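Local coordinates for S-adenosylmethionine-dependent methyltransferase (Clostridium acetobutylicum, PDB 1Y8C), which probably transfers methyl groups from S-adenosylmethionine to a substrate not yet identified, at residues K12-D17 and Y166-Q171; K21-F26 and C107-T112. All coordinates share one frame; numbering follows the deposited sequence.

Contact 1. Residues K12-D17 and Y166-Q171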
loop_
_atom_site.group_PDB
_atom_site.type_symbol
_atom_site.label_atom_id
_atom_site.label_comp_id
_atom_site.label_asym_id
_atom_site.label_seq_id
_atom_site.Cartn_x
_atom_site.Cartn_y
_atom_site.Cartn_z
ATOM N N LYS A 12 7.134 1.558 11.007
ATOM C CA LYS A 12 8.455 2.052 11.385
ATOM C C LYS A 12 9.461 0.930 11.651
ATOM O O LYS A 12 10.645 1.085 11.375
ATOM C CB LYS A 12 8.354 2.942 12.629
ATOM C CG LYS A 12 9.704 3.299 13.239
ATOM C CD LYS A 12 9.546 4.022 14.577
ATOM C CE LYS A 12 10.905 4.277 15.256
ATOM N NZ LYS A 12 11.804 5.188 14.454
ATOM N N LEU A 13 8.993 -0.197 12.173
ATOM C CA LEU A 13 9.898 -1.287 12.473
ATOM C C LEU A 13 9.950 -2.379 11.406
ATOM O O LEU A 13 11.034 -2.800 10.996
ATOM C CB LEU A 13 9.548 -1.891 13.836
ATOM C CG LEU A 13 9.522 -0.911 15.021
ATOM C CD1 LEU A 13 9.142 -1.658 16.291
ATOM C CD2 LEU A 13 10.874 -0.236 15.191
ATOM N N ILE A 14 8.796 -2.835 10.938
ATOM C CA ILE A 14 8.785 -3.895 9.940
ATOM C C ILE A 14 9.096 -3.389 8.533
ATOM O O ILE A 14 9.996 -3.908 7.870
ATOM C CB ILE A 14 7.434 -4.635 9.938
ATOM C CG1 ILE A 14 7.036 -5.002 11.374
ATOM C CG2 ILE A 14 7.535 -5.883 9.093
ATOM C CD1 ILE A 14 8.090 -5.784 12.144
ATOM N N ARG A 15 8.354 -2.379 8.078
ATOM C CA ARG A 15 8.574 -1.804 6.747
ATOM C C ARG A 15 9.932 -1.084 6.701
ATOM O O ARG A 15 10.743 -1.334 5.809
ATOM C CB ARG A 15 7.431 -0.836 6.396
ATOM C CG ARG A 15 6.053 -1.497 6.369
ATOM C CD ARG A 15 5.244 -1.073 5.150
ATOM N NE ARG A 15 4.429 -2.168 4.625
ATOM C CZ ARG A 15 3.319 -2.634 5.195
ATOM N NH1 ARG A 15 2.872 -2.101 6.321
ATOM N NH2 ARG A 15 2.660 -3.641 4.644
ATOM N N ALA A 16 10.157 -0.194 7.667
ATOM C CA ALA A 16 11.407 0.554 7.805
ATOM C C ALA A 16 11.761 1.591 6.735
ATOM O O ALA A 16 12.625 2.445 6.962
ATOM C CB ALA A 16 12.581 -0.426 7.973
ATOM N N ASP A 17 11.127 1.529 5.572
ATOM C CA ASP A 17 11.447 2.495 4.526
ATOM C C ASP A 17 10.225 3.313 4.109
ATOM O O ASP A 17 10.060 3.662 2.941
ATOM C CB ASP A 17 12.042 1.769 3.312
ATOM C CG ASP A 17 11.020 0.904 2.579
ATOM O OD1 ASP A 17 10.189 0.249 3.237
ATOM O OD2 ASP A 17 11.068 0.875 1.337
ATOM N N TYR A 166 9.406 -7.756 19.724
ATOM C CA TYR A 166 8.818 -8.573 18.673
ATOM C C TYR A 166 9.742 -9.649 18.113
ATOM O O TYR A 166 10.953 -9.467 18.047
ATOM C CB TYR A 166 8.291 -7.680 17.528
ATOM C CG TYR A 166 9.311 -7.192 16.509
ATOM C CD1 TYR A 166 9.961 -8.092 15.660
ATOM C CD2 TYR A 166 9.596 -5.825 16.364
ATOM C CE1 TYR A 166 10.864 -7.657 14.692
ATOM C CE2 TYR A 166 10.505 -5.373 15.392
ATOM C CZ TYR A 166 11.137 -6.301 14.556
ATOM O OH TYR A 166 12.038 -5.900 13.579
ATOM N N TYR A 167 9.155 -10.782 17.734
ATOM C CA TYR A 167 9.893 -11.885 17.142
ATOM C C TYR A 167 9.277 -12.065 15.764
ATOM O O TYR A 167 8.072 -12.296 15.634
ATOM C CB TYR A 167 9.733 -13.155 17.970
ATOM C CG TYR A 167 10.279 -14.386 17.302
ATOM C CD1 TYR A 167 11.531 -14.376 16.690
ATOM C CD2 TYR A 167 9.560 -15.572 17.297
ATOM C CE1 TYR A 167 12.053 -15.520 16.092
ATOM C CE2 TYR A 167 10.072 -16.719 16.700
ATOM C CZ TYR A 167 11.320 -16.686 16.099
ATOM O OH TYR A 167 11.824 -17.827 15.511
ATOM N N TRP A 168 10.105 -11.954 14.736
ATOM C CA TRP A 168 9.635 -12.051 13.356
ATOM C C TRP A 168 10.279 -13.229 12.625
ATOM O O TRP A 168 11.489 -13.279 12.476
ATOM C CB TRP A 168 9.946 -10.708 12.668
ATOM C CG TRP A 168 9.689 -10.626 11.189
ATOM C CD1 TRP A 168 9.159 -11.601 10.390
ATOM C CD2 TRP A 168 9.982 -9.518 10.327
ATOM N NE1 TRP A 168 9.106 -11.173 9.093
ATOM C CE2 TRP A 168 9.596 -9.901 9.022
ATOM C CE3 TRP A 168 10.518 -8.243 10.531
ATOM C CZ2 TRP A 168 9.750 -9.044 7.912
ATOM C CZ3 TRP A 168 10.670 -7.390 9.425
ATOM C CH2 TRP A 168 10.281 -7.797 8.138
ATOM N N GLU A 169 9.469 -14.183 12.183
ATOM C CA GLU A 169 9.999 -15.335 11.463
ATOM C C GLU A 169 9.540 -15.314 9.998
ATOM O O GLU A 169 8.352 -15.182 9.711
ATOM C CB GLU A 169 9.539 -16.640 12.117
ATOM C CG GLU A 169 10.585 -17.746 12.077
ATOM C CD GLU A 169 9.987 -19.143 12.003
ATOM O OE1 GLU A 169 9.128 -19.474 12.845
ATOM O OE2 GLU A 169 10.388 -19.911 11.102
ATOM N N ASN A 170 10.492 -15.435 9.079
ATOM C CA ASN A 170 10.188 -15.427 7.661
ATOM C C ASN A 170 10.344 -16.800 7.051
ATOM O O ASN A 170 11.308 -17.508 7.324
ATOM C CB ASN A 170 11.103 -14.447 6.921
ATOM C CG ASN A 170 10.603 -13.013 6.985
ATOM O OD1 ASN A 170 11.384 -12.082 7.197
ATOM N ND2 ASN A 170 9.304 -12.823 6.784
ATOM N N GLN A 171 9.383 -17.180 6.226
ATOM C CA GLN A 171 9.425 -18.464 5.553
ATOM C C GLN A 171 9.223 -18.173 4.071
ATOM O O GLN A 171 8.167 -17.689 3.668
ATOM C CB GLN A 171 8.320 -19.371 6.111
ATOM C CG GLN A 171 7.737 -20.386 5.133
ATOM C CD GLN A 171 8.767 -21.347 4.574
ATOM O OE1 GLN A 171 8.503 -22.047 3.593
ATOM N NE2 GLN A 171 9.942 -21.397 5.196
#
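The last turn of helix 3-15 packs on strand 164-173 of the four-stranded antiparallel sheet, a small sheet separate from the seven-stranded methyltransferase sheet, and Leu13 and Ile14 meet Tyr166 and Trp168 there. Tyr166 and Trp168 are two positions apart on the strand, so both rings rise from the same side of the sheet toward the helix. Ile14 carries the larger share, with its two branches divided between the two rings. Its ethyl branch reaches Tyr166: CD1 stands over one face of the phenol ring, 4.1 Å from the centroid and 18° off the normal, a CH-pi contact displaced toward the rim. The same methyl also lies 3.8 Å from CE3 of Trp168, and thus bridges the two aromatic groups. The other branch, CG2, is anti to the backbone N and sits over a face of the Trp168 indole, 3.8 Å from the centroid of the six-membered ring and 27° off its normal. On this benzo ring Ile14 CG2 is 3.5 Å from Trp168 CH2 and equally close to CZ3. Trp168 turns this ring toward the helix with CG anti to its own backbone N (chi1 173°), which carries the benzo end away from the strand. Leu13 adds a lesser apolar contact to Tyr166, approaching the ring at a slant. Around this cluster, Tyr159 and Phe183 of the flanking strands also meet the Tyr166 ring, and Leu152 of helix 145-152 touches Trp168. Helix 3-15 ends just beyond, where Ala16 takes a positive phi. The interface is apolar and partly buried; on its Leu13 side, CB lies 3.9 Å from Tyr166 CE2 and CD1 lies 4.1 Å from that same carbon.

Contact 2. Residues K21-F26 and C107-T112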
loop_
_atom_site.group_PDB
_atom_site.type_symbol
_atom_site.label_atom_id
_atom_site.label_comp_id
_atom_site.label_asym_id
_atom_site.label_seq_id
_atom_site.Cartn_x
_atom_site.Cartn_y
_atom_site.Cartn_z
ATOM N N LYS A 21 4.770 11.838 4.432
ATOM C CA LYS A 21 4.928 13.103 3.715
ATOM C C LYS A 21 5.761 12.922 2.451
ATOM O O LYS A 21 5.371 13.398 1.378
ATOM C CB LYS A 21 5.571 14.165 4.621
ATOM C CG LYS A 21 4.661 14.631 5.769
ATOM C CD LYS A 21 5.450 15.217 6.961
ATOM C CE LYS A 21 4.560 15.456 8.205
ATOM N NZ LYS A 21 3.393 16.392 7.979
ATOM N N LYS A 22 6.892 12.226 2.560
ATOM C CA LYS A 22 7.724 12.030 1.385
ATOM C C LYS A 22 6.915 11.402 0.249
ATOM O O LYS A 22 6.879 11.930 -0.865
ATOM C CB LYS A 22 8.921 11.142 1.699
ATOM C CG LYS A 22 9.700 10.781 0.448
ATOM C CD LYS A 22 10.739 9.718 0.707
ATOM C CE LYS A 22 11.428 9.330 -0.595
ATOM N NZ LYS A 22 12.396 8.214 -0.420
ATOM N N TRP A 23 6.257 10.284 0.536
ATOM C CA TRP A 23 5.466 9.601 -0.476
ATOM C C TRP A 23 4.329 10.482 -0.984
ATOM O O TRP A 23 4.156 10.648 -2.198
ATOM C CB TRP A 23 4.905 8.280 0.068
ATOM C CG TRP A 23 5.945 7.227 0.342
ATOM C CD1 TRP A 23 7.298 7.406 0.423
ATOM C CD2 TRP A 23 5.708 5.842 0.634
ATOM N NE1 TRP A 23 7.917 6.220 0.750
ATOM C CE2 TRP A 23 6.963 5.242 0.887
ATOM C CE3 TRP A 23 4.553 5.046 0.711
ATOM C CZ2 TRP A 23 7.101 3.887 1.210
ATOM C CZ3 TRP A 23 4.685 3.696 1.033
ATOM C CH2 TRP A 23 5.954 3.132 1.278
ATOM N N SER A 24 3.551 11.055 -0.073
ATOM C CA SER A 24 2.453 11.901 -0.515
ATOM C C SER A 24 2.966 13.037 -1.400
ATOM O O SER A 24 2.403 13.291 -2.461
ATOM C CB SER A 24 1.645 12.437 0.682
ATOM O OG SER A 24 2.473 12.962 1.695
ATOM N N ASP A 25 4.044 13.704 -0.994
ATOM C CA ASP A 25 4.588 14.797 -1.806
ATOM C C ASP A 25 5.013 14.274 -3.166
ATOM O O ASP A 25 4.732 14.897 -4.193
ATOM C CB ASP A 25 5.787 15.451 -1.121
ATOM C CG ASP A 25 5.405 16.148 0.175
ATOM O OD1 ASP A 25 4.195 16.121 0.535
ATOM O OD2 ASP A 25 6.307 16.719 0.834
ATOM N N PHE A 26 5.703 13.136 -3.178
ATOM C CA PHE A 26 6.135 12.560 -4.439
ATOM C C PHE A 26 4.916 12.327 -5.324
ATOM O O PHE A 26 4.955 12.596 -6.527
ATOM C CB PHE A 26 6.841 11.220 -4.234
ATOM C CG PHE A 26 7.210 10.536 -5.530
ATOM C CD1 PHE A 26 8.309 10.961 -6.272
ATOM C CD2 PHE A 26 6.463 9.467 -6.005
ATOM C CE1 PHE A 26 8.657 10.339 -7.474
ATOM C CE2 PHE A 26 6.798 8.832 -7.211
ATOM C CZ PHE A 26 7.902 9.268 -7.941
ATOM N N CYS A 107 -2.434 2.877 -4.114
ATOM C CA CYS A 107 -2.420 1.616 -3.403
ATOM C C CYS A 107 -0.968 1.426 -3.028
ATOM O O CYS A 107 -0.155 0.952 -3.828
ATOM C CB CYS A 107 -2.909 0.488 -4.295
ATOM S SG CYS A 107 -3.025 -1.049 -3.413
ATOM N N CYS A 108 -0.656 1.814 -1.800
ATOM C CA CYS A 108 0.711 1.763 -1.299
ATOM C C CYS A 108 0.988 0.704 -0.225
ATOM O O CYS A 108 0.169 -0.193 0.011
ATOM C CB CYS A 108 1.068 3.156 -0.771
ATOM S SG CYS A 108 0.619 4.490 -1.954
ATOM N N LEU A 109 2.161 0.808 0.404
ATOM C CA LEU A 109 2.575 -0.100 1.472
ATOM C C LEU A 109 2.508 -1.561 1.072
ATOM O O LEU A 109 1.984 -2.392 1.813
ATOM C CB LEU A 109 1.708 0.126 2.707
ATOM C CG LEU A 109 1.798 1.529 3.317
ATOM C CD1 LEU A 109 0.784 1.678 4.435
ATOM C CD2 LEU A 109 3.222 1.754 3.839
ATOM N N ASP A 110 3.053 -1.866 -0.097
ATOM C CA ASP A 110 3.080 -3.223 -0.636
ATOM C C ASP A 110 1.778 -4.019 -0.542
ATOM O O ASP A 110 1.809 -5.250 -0.476
ATOM C CB ASP A 110 4.253 -4.045 -0.033
ATOM C CG ASP A 110 4.439 -3.835 1.474
ATOM O OD1 ASP A 110 4.970 -2.782 1.875
ATOM O OD2 ASP A 110 4.068 -4.726 2.264
ATOM N N SER A 111 0.633 -3.339 -0.572
ATOM C CA SER A 111 -0.640 -4.063 -0.498
ATOM C C SER A 111 -0.830 -5.002 -1.679
ATOM O O SER A 111 -1.359 -6.095 -1.534
ATOM C CB SER A 111 -1.811 -3.089 -0.407
ATOM O OG SER A 111 -1.871 -2.529 0.897
ATOM N N THR A 112 -0.385 -4.570 -2.846
ATOM C CA THR A 112 -0.474 -5.376 -4.047
ATOM C C THR A 112 0.171 -6.757 -3.848
ATOM O O THR A 112 -0.282 -7.739 -4.429
ATOM C CB THR A 112 0.204 -4.643 -5.235
ATOM O OG1 THR A 112 -0.517 -3.434 -5.512
ATOM C CG2 THR A 112 0.242 -5.514 -6.492
#
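Apolar contact between Trp23 on helix 20-32 and Leu109 and Cys108, just after strand 104-107, makes up this buried junction. Trp23 reaches across with the far corner of its indole: CZ3 lies 3.7 Å from Leu109 CD2, and CH2 is 4.0 Å from that same methyl. The leucine comes at a slant to the ring, as does Cys108, whose CB is 4.1 Å from Trp23 CZ3. With CG anti to the carbonyl carbon (chi1 -68°), the indole extends from the helix toward the loop, and Tyr226 stacks on it.

Hydrogen bonds shape the loop itself. Cys108 to Ser111 form a type I' beta turn, with Ser111 N bonded to Cys108 O at 3.2 Å; Ser111 OG adds a weak bond to that same oxygen. Outside the turn, the backbone N of Asp110 bonds to Asp141 OD1, and Leu109 N makes a weak bond to Asp141 OD2, so one carboxylate of strand 136-143 holds two successive amides.

Charge enters through Asp110, whose OD1 forms a salt bridge with Arg237. The loop follows the fourth strand in chain order of a Rossmann-like sheet, at the C-terminal ends of its parallel strands, where class I methyltransferases generally place their cofactor and substrate sites.

In the fold
Contact 1 joins the end of helix 3-15 to the small antiparallel sheet, whereas contact 2 joins the following helix, 20-32, to a loop of the Rossmann-like core; their centres are about 18 Å apart. Arg15 and Asp17, beyond the apolar interface of contact 1, connect the two. Arg15 NE forms a salt bridge with Asp110 OD1 at 2.9 Å, and Asp17 O packs 3.4 Å from Trp23 CZ2. Arg237, which also pairs with Asp17 OD2, is a further shared partner. Contact 2, its centre about 6 Å from the centre of the chain, is the one near the probable cofactor region; contact 1, its centre about 16 Å from the centre of the chain, is peripheral.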